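Local atomic coordinates of tRNA nucleotidyl transferase-related protein (Thermotoga maritima, PDB entry 3H38), a protein that probably adds the CCA sequence to the 3' end of tRNA, this chain being the class II nucleotidyltransferase part of a longer protein, using CTP, ATP and magnesium. Residues E258-E261 with N262-R265; I348-F351 with L352-S356; F23-L26 with G27-D31; A68-A71 with K72-L75; E197-L200 with K201-V204. All coordinates share one frame; numbering follows the deposited sequence.

Contact 1 of 5, residues E258-E261 with N262-R265; sequences EKME and NLFR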
loop_
_atom_site.group_PDB
_atom_site.type_symbol
_atom_site.label_atom_id
_atom_site.label_comp_id
_atom_site.label_asym_id
_atom_site.label_seq_id
_atom_site.Cartn_x
_atom_site.Cartn_y
_atom_site.Cartn_z
ATOM N N GLU A 258 4.992 -19.705 -2.844
ATOM C CA GLU A 258 4.528 -20.042 -4.180
ATOM C C GLU A 258 3.185 -19.412 -4.383
ATOM O O GLU A 258 2.905 -18.866 -5.449
ATOM C CB GLU A 258 4.415 -21.564 -4.390
ATOM C CG GLU A 258 5.720 -22.315 -4.190
ATOM C CD GLU A 258 5.660 -23.775 -4.671
ATOM O OE1 GLU A 258 6.745 -24.363 -4.898
ATOM O OE2 GLU A 258 4.538 -24.332 -4.818
ATOM N N LYS A 259 2.340 -19.505 -3.362
ATOM C CA LYS A 259 0.982 -18.992 -3.487
ATOM C C LYS A 259 1.108 -17.512 -3.625
ATOM O O LYS A 259 0.404 -16.887 -4.410
ATOM C CB LYS A 259 0.153 -19.295 -2.252
ATOM C CG LYS A 259 -0.210 -20.736 -2.071
ATOM C CD LYS A 259 -0.709 -20.953 -0.633
ATOM C CE LYS A 259 -1.188 -22.389 -0.403
ATOM N NZ LYS A 259 -1.569 -22.635 1.012
ATOM N N MET A 260 1.994 -16.936 -2.853
ATOM C CA MET A 260 2.206 -15.525 -2.877
ATOM C C MET A 260 2.715 -15.071 -4.226
ATOM O O MET A 260 2.240 -14.099 -4.755
ATOM C CB MET A 260 3.145 -15.149 -1.756
ATOM C CG MET A 260 2.925 -13.827 -1.142
ATOM S SD MET A 260 1.291 -13.356 -0.626
ATOM C CE MET A 260 0.784 -14.730 0.256
ATOM N N GLU A 261 3.650 -15.798 -4.798
ATOM C CA GLU A 261 4.059 -15.520 -6.169
ATOM C C GLU A 261 2.885 -15.598 -7.177
ATOM O O GLU A 261 2.625 -14.637 -7.902
ATOM C CB GLU A 261 5.191 -16.447 -6.569
ATOM C CG GLU A 261 5.632 -16.281 -7.986
ATOM C CD GLU A 261 6.817 -17.163 -8.314
ATOM O OE1 GLU A 261 7.366 -17.776 -7.369
ATOM O OE2 GLU A 261 7.197 -17.242 -9.510
ATOM N N ASN A 262 2.162 -16.718 -7.204
ATOM C CA ASN A 262 0.944 -16.807 -8.008
ATOM C C ASN A 262 0.013 -15.631 -7.768
ATOM O O ASN A 262 -0.569 -15.084 -8.707
ATOM C CB ASN A 262 0.162 -18.093 -7.724
ATOM C CG ASN A 262 0.932 -19.350 -8.097
ATOM O OD1 ASN A 262 0.657 -20.436 -7.584
ATOM N ND2 ASN A 262 1.907 -19.206 -8.975
ATOM N N LEU A 263 -0.140 -15.272 -6.496
ATOM C CA LEU A 263 -1.043 -14.212 -6.077
ATOM C C LEU A 263 -0.746 -12.945 -6.871
ATOM O O LEU A 263 -1.594 -12.459 -7.606
ATOM C CB LEU A 263 -0.862 -13.958 -4.577
ATOM C CG LEU A 263 -1.806 -13.066 -3.759
ATOM C CD1 LEU A 263 -1.138 -11.755 -3.358
ATOM C CD2 LEU A 263 -3.155 -12.851 -4.443
ATOM N N PHE A 264 0.473 -12.432 -6.733
ATOM C CA PHE A 264 0.843 -11.154 -7.337
ATOM C C PHE A 264 0.797 -11.190 -8.849
ATOM O O PHE A 264 0.262 -10.271 -9.465
ATOM C CB PHE A 264 2.201 -10.664 -6.816
ATOM C CG PHE A 264 2.125 -10.070 -5.429
ATOM C CD1 PHE A 264 2.683 -10.729 -4.338
ATOM C CD2 PHE A 264 1.438 -8.862 -5.212
ATOM C CE1 PHE A 264 2.598 -10.180 -3.051
ATOM C CE2 PHE A 264 1.333 -8.298 -3.925
ATOM C CZ PHE A 264 1.916 -8.947 -2.840
ATOM N N ARG A 265 1.333 -12.258 -9.435
ATOM C CA ARG A 265 1.270 -12.463 -10.882
ATOM C C ARG A 265 -0.134 -12.232 -11.419
ATOM O O ARG A 265 -0.323 -11.601 -12.467
ATOM C CB ARG A 265 1.729 -13.884 -11.289
ATOM C CG ARG A 265 1.633 -14.133 -12.821
ATOM C CD ARG A 265 1.486 -15.640 -13.244
ATOM N NE ARG A 265 2.344 -16.486 -12.429
ATOM C CZ ARG A 265 1.950 -17.519 -11.689
ATOM N NH1 ARG A 265 2.855 -18.158 -10.960
ATOM N NH2 ARG A 265 0.689 -17.937 -11.688
#
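With chi1 at -147° and a bend at chi2 (49°), M260 brings SD beside F264, one turn further along helix 254-274, while F264 sets CG anti to its own carbonyl carbon (chi1 -77°) and runs beside the methionine in the same direction. M260 CG lies 4.1 Å from F264 CE1, and M260 SD stands 5.2 Å from the F264 ring centroid, an oblique Met-aromatic contact. L263 completes the cluster: its CD1 is 4.0 Å from M260 SD and 3.9 Å above the middle of one face of the F264 ring. Four successive backbone bonds of the helix run beneath, the first from N262 N to E258 O at 2.9 Å. On another flank N262 CG sits 3.3 Å from E258 O, and N262 CA lies 3.5 Å over the rim of the R265 guanidinium. An alanine in place of N262 would remove the whole carboxamide, which would probably leave a gap beside E258 O. L231 and V283 of the flanking helices also meet the M260 and F264 side chains. The helix is thus amphipathic: M260 and F264 face helices 230-239 and 279-287, L263 meets A353, and K259 and R265 form salt bridges with E289 and E360.

Contact 2 of 5, residues I348-F351 with L352-S356; sequences ICHF and LAYLS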
loop_
_atom_site.group_PDB
_atom_site.type_symbol
_atom_site.label_atom_id
_atom_site.label_comp_id
_atom_site.label_asym_id
_atom_site.label_seq_id
_atom_site.Cartn_x
_atom_site.Cartn_y
_atom_site.Cartn_z
ATOM N N ILE A 348 -11.067 -14.047 -5.435
ATOM C CA ILE A 348 -10.704 -14.536 -6.757
ATOM C C ILE A 348 -9.203 -14.696 -6.810
ATOM O O ILE A 348 -8.698 -15.785 -7.095
ATOM C CB ILE A 348 -11.170 -13.578 -7.866
ATOM C CG1 ILE A 348 -12.666 -13.773 -8.144
ATOM C CG2 ILE A 348 -10.359 -13.783 -9.123
ATOM C CD1 ILE A 348 -13.184 -12.921 -9.269
ATOM N N CYS A 349 -8.498 -13.604 -6.512
ATOM C CA CYS A 349 -7.037 -13.609 -6.423
ATOM C C CYS A 349 -6.571 -14.805 -5.608
ATOM O O CYS A 349 -5.648 -15.529 -5.996
ATOM C CB CYS A 349 -6.562 -12.340 -5.719
ATOM S SG CYS A 349 -7.119 -10.802 -6.469
ATOM N N HIS A 350 -7.233 -14.993 -4.468
ATOM C CA HIS A 350 -6.937 -16.067 -3.538
ATOM C C HIS A 350 -7.068 -17.413 -4.260
ATOM O O HIS A 350 -6.233 -18.289 -4.103
ATOM C CB HIS A 350 -7.892 -15.958 -2.339
ATOM C CG HIS A 350 -7.573 -16.871 -1.201
ATOM N ND1 HIS A 350 -6.404 -17.609 -1.127
ATOM C CD2 HIS A 350 -8.254 -17.139 -0.055
ATOM C CE1 HIS A 350 -6.395 -18.306 -0.008
ATOM N NE2 HIS A 350 -7.509 -18.046 0.659
ATOM N N PHE A 351 -8.104 -17.579 -5.070
ATOM C CA PHE A 351 -8.170 -18.778 -5.901
ATOM C C PHE A 351 -6.988 -18.821 -6.867
ATOM O O PHE A 351 -6.338 -19.862 -7.033
ATOM C CB PHE A 351 -9.498 -18.873 -6.649
ATOM C CG PHE A 351 -10.597 -19.526 -5.851
ATOM C CD1 PHE A 351 -11.800 -18.869 -5.629
ATOM C CD2 PHE A 351 -10.422 -20.797 -5.315
ATOM C CE1 PHE A 351 -12.818 -19.476 -4.892
ATOM C CE2 PHE A 351 -11.435 -21.411 -4.579
ATOM C CZ PHE A 351 -12.634 -20.747 -4.364
ATOM N N LEU A 352 -6.674 -17.685 -7.473
ATOM C CA LEU A 352 -5.551 -17.665 -8.400
ATOM C C LEU A 352 -4.204 -17.910 -7.718
ATOM O O LEU A 352 -3.235 -18.312 -8.378
ATOM C CB LEU A 352 -5.530 -16.374 -9.214
ATOM C CG LEU A 352 -6.636 -16.274 -10.270
ATOM C CD1 LEU A 352 -6.943 -14.819 -10.579
ATOM C CD2 LEU A 352 -6.251 -17.033 -11.529
ATOM N N ALA A 353 -4.131 -17.690 -6.405
ATOM C CA ALA A 353 -2.860 -17.919 -5.713
ATOM C C ALA A 353 -2.452 -19.395 -5.730
ATOM O O ALA A 353 -1.292 -19.725 -5.525
ATOM C CB ALA A 353 -2.892 -17.385 -4.278
ATOM N N TYR A 354 -3.404 -20.279 -5.995
ATOM C CA TYR A 354 -3.126 -21.708 -5.976
ATOM C C TYR A 354 -2.740 -22.257 -7.345
ATOM O O TYR A 354 -2.348 -23.433 -7.473
ATOM C CB TYR A 354 -4.353 -22.467 -5.501
ATOM C CG TYR A 354 -4.501 -22.582 -4.010
ATOM C CD1 TYR A 354 -5.173 -21.610 -3.277
ATOM C CD2 TYR A 354 -3.996 -23.683 -3.333
ATOM C CE1 TYR A 354 -5.325 -21.731 -1.900
ATOM C CE2 TYR A 354 -4.137 -23.814 -1.963
ATOM C CZ TYR A 354 -4.805 -22.839 -1.247
ATOM O OH TYR A 354 -4.948 -22.985 0.120
ATOM N N LEU A 355 -2.873 -21.454 -8.394
ATOM C CA LEU A 355 -2.596 -22.058 -9.688
ATOM C C LEU A 355 -1.630 -21.373 -10.657
ATOM O O LEU A 355 -1.293 -20.184 -10.537
ATOM C CB LEU A 355 -3.882 -22.510 -10.397
ATOM C CG LEU A 355 -4.958 -21.516 -10.784
ATOM C CD1 LEU A 355 -6.214 -21.778 -9.972
ATOM C CD2 LEU A 355 -4.443 -20.084 -10.632
ATOM N N SER A 356 -1.175 -22.193 -11.601
ATOM C CA SER A 356 -0.320 -21.767 -12.689
ATOM C C SER A 356 -0.631 -22.656 -13.884
ATOM O O SER A 356 -1.469 -23.553 -13.792
ATOM C CB SER A 356 1.153 -21.885 -12.290
ATOM O OG SER A 356 1.372 -23.069 -11.548
#
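The L352 N-H reaches I348 O at 2.8 Å with a straight approach (158°), lying in the carbonyl plane, a regular helical bond. One residue on, the pattern frays. A353 N is shared weakly between C349 O at 2.7 Å and H350 O at 3.2 Å, pointing squarely at neither. Y354 N then bonds F351 O at 3.1 Å, three residues back instead of four, with the donor well above the carbonyl plane (52° out of it). Overlapping this, L352 to L355 form a type I beta turn, in which L355 N returns to L352 O at 3.2 Å.

Side chains follow the same winding. I348 and L352 lie side by side, CG2 of I348 being 3.9 Å from CD1 of L352, and both touch V270 of helix 254-274. The H350 and Y354 side chains likewise lie side by side. Y354 turns its edge to the H350 carbonyl, with CD1 3.6 Å from H350 O and the oxygen in the ring plane. L355 holds CG in the crowded position between its backbone N and carbonyl carbon (chi1 62°), which brings CD1 back to 3.5 Å from F351 O.

As the helix gives way to the turn, carbonyls of H350 and F351 are therefore met by weak or off-plane amides and by C-H groups, while the Y354 hydroxyl and L355 O find hydrogen-bond partners in E289, just after helix 279-287, and R265 of helix 254-274.

Contact 3 of 5, residues F23-L26 with G27-D31; sequences FRLL and GKFGD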
loop_
_atom_site.group_PDB
_atom_site.type_symbol
_atom_site.label_atom_id
_atom_site.label_comp_id
_atom_site.label_asym_id
_atom_site.label_seq_id
_atom_site.Cartn_x
_atom_site.Cartn_y
_atom_site.Cartn_z
ATOM N N PHE A 23 10.470 28.326 -5.029
ATOM C CA PHE A 23 11.407 28.029 -3.954
ATOM C C PHE A 23 12.135 29.318 -3.580
ATOM O O PHE A 23 12.310 29.623 -2.401
ATOM C CB PHE A 23 12.423 26.945 -4.361
ATOM C CG PHE A 23 11.858 25.524 -4.402
ATOM C CD1 PHE A 23 10.995 25.062 -3.425
ATOM C CD2 PHE A 23 12.238 24.641 -5.403
ATOM C CE1 PHE A 23 10.495 23.770 -3.456
ATOM C CE2 PHE A 23 11.736 23.338 -5.445
ATOM C CZ PHE A 23 10.865 22.905 -4.471
ATOM N N ARG A 24 12.535 30.082 -4.595
ATOM C CA ARG A 24 13.192 31.376 -4.376
ATOM C C ARG A 24 12.298 32.360 -3.609
ATOM O O ARG A 24 12.686 32.875 -2.550
ATOM C CB ARG A 24 13.716 31.966 -5.688
ATOM C CG ARG A 24 14.936 31.226 -6.239
ATOM C CD ARG A 24 15.586 31.919 -7.466
ATOM N NE ARG A 24 16.982 31.496 -7.639
ATOM C CZ ARG A 24 17.397 30.703 -8.620
ATOM N NH1 ARG A 24 16.524 30.289 -9.535
ATOM N NH2 ARG A 24 18.680 30.339 -8.706
ATOM N N LEU A 25 11.091 32.549 -4.082
ATOM C CA LEU A 25 10.151 33.403 -3.410
ATOM C C LEU A 25 9.954 33.034 -1.990
ATOM O O LEU A 25 9.917 33.870 -1.163
ATOM C CB LEU A 25 8.807 33.285 -4.063
ATOM C CG LEU A 25 8.576 34.045 -5.327
ATOM C CD1 LEU A 25 7.178 34.573 -5.254
ATOM C CD2 LEU A 25 9.573 35.139 -5.388
ATOM N N LEU A 26 9.801 31.750 -1.734
ATOM C CA LEU A 26 9.578 31.249 -0.391
ATOM C C LEU A 26 10.771 31.604 0.490
ATOM O O LEU A 26 10.596 32.022 1.647
ATOM C CB LEU A 26 9.318 29.745 -0.396
ATOM C CG LEU A 26 8.019 29.272 -1.062
ATOM C CD1 LEU A 26 8.031 27.772 -1.303
ATOM C CD2 LEU A 26 6.798 29.656 -0.250
ATOM N N GLY A 27 11.973 31.456 -0.061
ATOM C CA GLY A 27 13.183 31.790 0.668
ATOM C C GLY A 27 13.103 33.250 1.056
ATOM O O GLY A 27 13.318 33.623 2.211
ATOM N N LYS A 28 12.766 34.055 0.070
ATOM C CA LYS A 28 12.642 35.483 0.211
ATOM C C LYS A 28 11.623 35.888 1.248
ATOM O O LYS A 28 11.923 36.750 2.033
ATOM C CB LYS A 28 12.334 36.121 -1.134
ATOM C CG LYS A 28 13.198 37.286 -1.513
ATOM C CD LYS A 28 12.815 38.564 -0.811
ATOM C CE LYS A 28 14.023 39.233 -0.124
ATOM N NZ LYS A 28 13.790 40.604 0.423
ATOM N N PHE A 29 10.453 35.245 1.273
ATOM C CA PHE A 29 9.472 35.462 2.342
ATOM C C PHE A 29 10.073 35.103 3.686
ATOM O O PHE A 29 9.750 35.723 4.695
ATOM C CB PHE A 29 8.205 34.624 2.159
ATOM C CG PHE A 29 7.478 34.880 0.879
ATOM C CD1 PHE A 29 6.572 33.951 0.391
ATOM C CD2 PHE A 29 7.706 36.042 0.150
ATOM C CE1 PHE A 29 5.900 34.181 -0.800
ATOM C CE2 PHE A 29 7.036 36.275 -1.039
ATOM C CZ PHE A 29 6.137 35.344 -1.516
ATOM N N GLY A 30 10.935 34.088 3.704
ATOM C CA GLY A 30 11.552 33.637 4.941
ATOM C C GLY A 30 12.298 34.794 5.579
ATOM O O GLY A 30 12.066 35.123 6.737
ATOM N N ASP A 31 13.182 35.418 4.808
ATOM C CA ASP A 31 13.954 36.566 5.264
ATOM C C ASP A 31 13.066 37.723 5.712
ATOM O O ASP A 31 13.365 38.400 6.693
ATOM C CB ASP A 31 14.866 37.067 4.150
ATOM C CG ASP A 31 16.084 36.197 3.965
ATOM O OD1 ASP A 31 16.174 35.174 4.681
ATOM O OD2 ASP A 31 16.947 36.539 3.116
#
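L25 and F29 meet one turn apart on helix 17-32, which packs against the mixed sheet of the nucleotidyltransferase head and beside helix 64-72. The hydrogen bonds are those of a regular alpha-helix, each amide reaching the carbonyl four residues back: G27 N to F23 O at 3.0 Å, K28 N to R24 O at 2.9 Å, F29 N to L25 O at 2.8 Å and G30 N to L26 O at 2.9 Å. The F29 bond lies in the plane of the L25 carbonyl.

Apolar contacts gather round F29. CD1 of L25 touches the far end of the ring, 4.0 Å from F29 CZ, the two side chains crossing at a slant. L26 comes less close, its CD2 being 4.3 Å from F29 CD1, and turns instead toward I56 and I58 of strand 56-60. The F29 ring is also packed by F67 and A71 and meets Y70 edge-to-face, so it serves both the turn and the joint between the two helices. At the start of the stretch F23 meets F43 edge-to-face, and its side chain is about 8 Å from those of D55 and D57, magnesium ligands of this enzyme, with no metal bound in this apo chain.

Charge is left to the outer side of the helix, where K28 forms a salt bridge with E32 one turn on.

A ring-carbonyl contact completes the set. Holding CG anti to its own carbonyl carbon (chi1 -59°) lays the F29 ring under the peptide that its amide already grips, leaving L25 O 3.3 Å above one face, toward the rim, nearest to F29 CG.

Contact 4 of 5, residues A68-A71 with K72-L75; sequences AEYA and KRFL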
loop_
_atom_site.group_PDB
_atom_site.type_symbol
_atom_site.label_atom_id
_atom_site.label_comp_id
_atom_site.label_asym_id
_atom_site.label_seq_id
_atom_site.Cartn_x
_atom_site.Cartn_y
_atom_site.Cartn_z
ATOM N N ALA A 68 2.688 30.846 6.203
ATOM C CA ALA A 68 1.670 30.548 5.210
ATOM C C ALA A 68 0.817 31.793 4.936
ATOM O O ALA A 68 0.547 32.113 3.786
ATOM C CB ALA A 68 0.815 29.373 5.660
ATOM N N GLU A 69 0.404 32.493 5.975
ATOM C CA GLU A 69 -0.383 33.694 5.828
ATOM C C GLU A 69 0.342 34.741 5.003
ATOM O O GLU A 69 -0.197 35.318 4.089
ATOM C CB GLU A 69 -0.731 34.252 7.204
ATOM C CG GLU A 69 -2.045 33.754 7.774
ATOM C CD GLU A 69 -2.088 33.758 9.293
ATOM O OE1 GLU A 69 -1.100 34.134 9.935
ATOM O OE2 GLU A 69 -3.126 33.396 9.869
ATOM N N TYR A 70 1.583 34.979 5.355
ATOM C CA TYR A 70 2.439 35.913 4.644
ATOM C C TYR A 70 2.606 35.512 3.192
ATOM O O TYR A 70 2.451 36.340 2.292
ATOM C CB TYR A 70 3.815 35.971 5.298
ATOM C CG TYR A 70 4.683 37.036 4.704
ATOM C CD1 TYR A 70 4.402 38.377 4.918
ATOM C CD2 TYR A 70 5.775 36.711 3.913
ATOM C CE1 TYR A 70 5.191 39.370 4.372
ATOM C CE2 TYR A 70 6.575 37.698 3.357
ATOM C CZ TYR A 70 6.276 39.025 3.592
ATOM O OH TYR A 70 7.058 40.013 3.043
ATOM N N ALA A 71 2.944 34.239 2.980
ATOM C CA ALA A 71 3.044 33.661 1.643
ATOM C C ALA A 71 1.750 33.867 0.864
ATOM O O ALA A 71 1.774 34.178 -0.330
ATOM C CB ALA A 71 3.367 32.169 1.726
ATOM N N LYS A 72 0.619 33.683 1.530
ATOM C CA LYS A 72 -0.651 33.705 0.849
ATOM C C LYS A 72 -0.918 34.990 0.137
ATOM O O LYS A 72 -1.522 34.981 -0.892
ATOM C CB LYS A 72 -1.807 33.415 1.789
ATOM C CG LYS A 72 -3.063 32.998 1.063
ATOM C CD LYS A 72 -4.260 33.778 1.490
ATOM C CE LYS A 72 -5.468 33.350 0.707
ATOM N NZ LYS A 72 -6.570 32.822 1.544
ATOM N N ARG A 73 -0.489 36.108 0.683
ATOM C CA ARG A 73 -0.795 37.366 0.057
ATOM C C ARG A 73 0.067 37.745 -1.096
ATOM O O ARG A 73 -0.022 38.844 -1.594
ATOM C CB ARG A 73 -0.799 38.499 1.044
ATOM C CG ARG A 73 0.274 38.538 2.009
ATOM C CD ARG A 73 0.387 39.923 2.496
ATOM N NE ARG A 73 0.550 39.975 3.929
ATOM C CZ ARG A 73 1.361 40.809 4.557
ATOM N NH1 ARG A 73 2.073 41.670 3.873
ATOM N NH2 ARG A 73 1.454 40.784 5.868
ATOM N N PHE A 74 0.902 36.833 -1.537
ATOM C CA PHE A 74 1.744 37.100 -2.689
ATOM C C PHE A 74 1.602 35.931 -3.628
ATOM O O PHE A 74 1.953 36.016 -4.807
ATOM C CB PHE A 74 3.195 37.329 -2.268
ATOM C CG PHE A 74 3.346 38.399 -1.232
ATOM C CD1 PHE A 74 3.230 38.100 0.114
ATOM C CD2 PHE A 74 3.572 39.711 -1.600
ATOM C CE1 PHE A 74 3.354 39.092 1.074
ATOM C CE2 PHE A 74 3.694 40.704 -0.642
ATOM C CZ PHE A 74 3.583 40.391 0.697
ATOM N N LEU A 75 1.053 34.849 -3.086
ATOM C CA LEU A 75 0.749 33.646 -3.844
ATOM C C LEU A 75 -0.720 33.319 -3.679
ATOM O O LEU A 75 -1.089 32.557 -2.788
ATOM C CB LEU A 75 1.572 32.472 -3.333
ATOM C CG LEU A 75 3.083 32.658 -3.314
ATOM C CD1 LEU A 75 3.732 31.381 -2.823
ATOM C CD2 LEU A 75 3.578 33.021 -4.700
#
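Y70 and F74 meet across the C-terminal end of helix 64-72 in the nucleotidyltransferase head, where the chain leaves helical geometry at R73 before strand 77-80. The aromatic pair is edge-to-face: F74 sets its edge toward the face of Y70, centroids 5.0 Å apart and planes at 52°, with F74 CE1 3.7 Å above the Y70 ring near its rim. Y70 holds CG anti to its backbone N (chi1 -173°), which swings the ring forward over the end of the helix; its hydroxyl bonds E32 of helix 17-32.

R73 brings its guanidinium to the CD1-CE1 side of the same ring, obliquely. Y70 CD1 lies 3.9 Å over the centre of the R73 guanidinium, but the two planes stand 67° apart, so this is no flat stack.

Hydrogen bonds end the helix. K72 N still reaches A68 O at 2.7 Å, whereas R73 N makes only a weak bond to Y70 O. A71 O accepts twice, from F74 N at 3.0 Å, well above the carbonyl plane, and from L75 N at 2.9 Å, nearly in line with the C=O bond.

Y70 O also meets a ring edge: it sits in the plane of the F74 ring, in a close approach to F74 CD1 modelled at 2.9 Å.

Contact 5 of 5, residues E197-L200 with K201-V204; sequences ERLL and KQAV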
loop_
_atom_site.group_PDB
_atom_site.type_symbol
_atom_site.label_atom_id
_atom_site.label_comp_id
_atom_site.label_asym_id
_atom_site.label_seq_id
_atom_site.Cartn_x
_atom_site.Cartn_y
_atom_site.Cartn_z
ATOM N N GLU A 197 21.051 -3.108 10.176
ATOM C CA GLU A 197 20.468 -4.450 10.036
ATOM C C GLU A 197 20.422 -5.198 11.378
ATOM O O GLU A 197 19.392 -5.775 11.768
ATOM C CB GLU A 197 21.202 -5.291 8.972
ATOM C CG GLU A 197 21.117 -6.795 9.256
ATOM C CD GLU A 197 21.165 -7.676 8.009
ATOM O OE1 GLU A 197 21.665 -7.223 6.959
ATOM O OE2 GLU A 197 20.706 -8.838 8.085
ATOM N N ARG A 198 21.524 -5.212 12.078
ATOM C CA ARG A 198 21.515 -5.735 13.389
ATOM C C ARG A 198 20.511 -5.088 14.291
ATOM O O ARG A 198 19.856 -5.744 15.032
ATOM C CB ARG A 198 22.884 -5.654 13.989
ATOM C CG ARG A 198 22.896 -5.895 15.422
ATOM C CD ARG A 198 24.149 -6.524 15.896
ATOM N NE ARG A 198 23.849 -7.592 16.836
ATOM C CZ ARG A 198 24.752 -8.294 17.505
ATOM N NH1 ARG A 198 24.369 -9.253 18.331
ATOM N NH2 ARG A 198 26.041 -8.034 17.355
ATOM N N LEU A 199 20.417 -3.778 14.245
ATOM C CA LEU A 199 19.425 -3.055 15.041
ATOM C C LEU A 199 17.988 -3.511 14.727
ATOM O O LEU A 199 17.154 -3.681 15.621
ATOM C CB LEU A 199 19.577 -1.550 14.809
ATOM C CG LEU A 199 20.412 -0.692 15.780
ATOM C CD1 LEU A 199 21.198 -1.517 16.780
ATOM C CD2 LEU A 199 21.333 0.282 15.039
ATOM N N LEU A 200 17.721 -3.707 13.444
ATOM C CA LEU A 200 16.426 -4.163 12.951
ATOM C C LEU A 200 16.075 -5.525 13.555
ATOM O O LEU A 200 14.966 -5.725 14.068
ATOM C CB LEU A 200 16.468 -4.216 11.407
ATOM C CG LEU A 200 15.173 -4.387 10.590
ATOM C CD1 LEU A 200 15.152 -3.581 9.297
ATOM C CD2 LEU A 200 14.903 -5.857 10.288
ATOM N N LYS A 201 17.037 -6.447 13.518
ATOM C CA LYS A 201 16.839 -7.815 13.992
ATOM C C LYS A 201 16.552 -7.875 15.481
ATOM O O LYS A 201 15.733 -8.688 15.939
ATOM C CB LYS A 201 18.076 -8.672 13.715
ATOM C CG LYS A 201 18.369 -8.940 12.250
ATOM C CD LYS A 201 19.286 -10.153 12.112
ATOM C CE LYS A 201 19.886 -10.288 10.719
ATOM N NZ LYS A 201 20.587 -11.599 10.593
ATOM N N GLN A 202 17.265 -7.048 16.240
ATOM C CA GLN A 202 17.080 -6.996 17.696
ATOM C C GLN A 202 15.643 -6.616 17.995
ATOM O O GLN A 202 14.937 -7.317 18.728
ATOM C CB GLN A 202 18.041 -5.988 18.346
ATOM C CG GLN A 202 19.509 -6.378 18.253
ATOM C CD GLN A 202 20.451 -5.391 18.955
ATOM O OE1 GLN A 202 21.614 -5.708 19.206
ATOM N NE2 GLN A 202 19.955 -4.199 19.271
ATOM N N ALA A 203 15.220 -5.507 17.389
ATOM C CA ALA A 203 13.877 -4.963 17.573
ATOM C C ALA A 203 12.834 -6.012 17.222
ATOM O O ALA A 203 11.875 -6.203 17.947
ATOM C CB ALA A 203 13.686 -3.719 16.701
ATOM N N VAL A 204 13.036 -6.697 16.102
ATOM C CA VAL A 204 12.089 -7.726 15.680
ATOM C C VAL A 204 12.019 -8.817 16.719
ATOM O O VAL A 204 10.945 -9.142 17.210
ATOM C CB VAL A 204 12.430 -8.315 14.305
ATOM C CG1 VAL A 204 11.658 -9.645 14.054
ATOM C CG2 VAL A 204 12.142 -7.288 13.222
#
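K201 runs back along E197 on helix 194-205. Its CB lies 3.7 Å from E197 O, the carbonyl that the K201 amide also bonds, and CG comes closer to the same oxygen, at 3.4 Å. With CG anti to the carbonyl carbon (chi1 -67°) and the chain extended beyond it, the lysine lies side by side with the glutamate. CE passes 3.1 Å from E197 OE2, and NZ ends 3.7 Å from that oxygen, a long salt bridge between residues four apart.

Q202, one residue on, instead slants across R198 and L199. Its CG is 3.3 Å from R198 O, OE1 stops 3.8 Å from R198 NE, with guanidinium and amide planes 64° apart, and NE2 lies 3.9 Å from L199 CD1. Shortening Q202 to an alanine removes the amide, which would probably leave a gap by L199 CD1 and R198 more mobile.

L200 and A203 meet F171; the L200 side chain is about 7 Å from that of R177, a CTP and ATP ligand in other structures of this protein. The helix thus divides by chemistry: a polar side with one long salt bridge that probably adds modest attraction, and an apolar side packed on helix 177-187, which carries the nucleotide-binding R177, R180, R183 and R187.

How the contacts relate
From the N terminus the order is contact 3, contact 4, contact 5, contact 1 and contact 2. Each is one unbroken stretch that closes a helical turn or a helix end, not a long loop, so none nests within or crosses another. Contacts 3 and 4 touch, L25 CD1 reaching L75 CD2 at 4.0 Å, and join helices 17-32 and 64-72 in the nucleotidyltransferase head. Contact 5 stands apart, about 30 Å by nearest atoms from contact 3 and about 18 Å from contact 1. Contacts 1 and 2 meet as helix 254-274 packs on the turn after helix 345-352, on the opposite side of the elongated chain's centre from the head-domain pair; the centres of contacts 1 and 3 are about 50 Å apart.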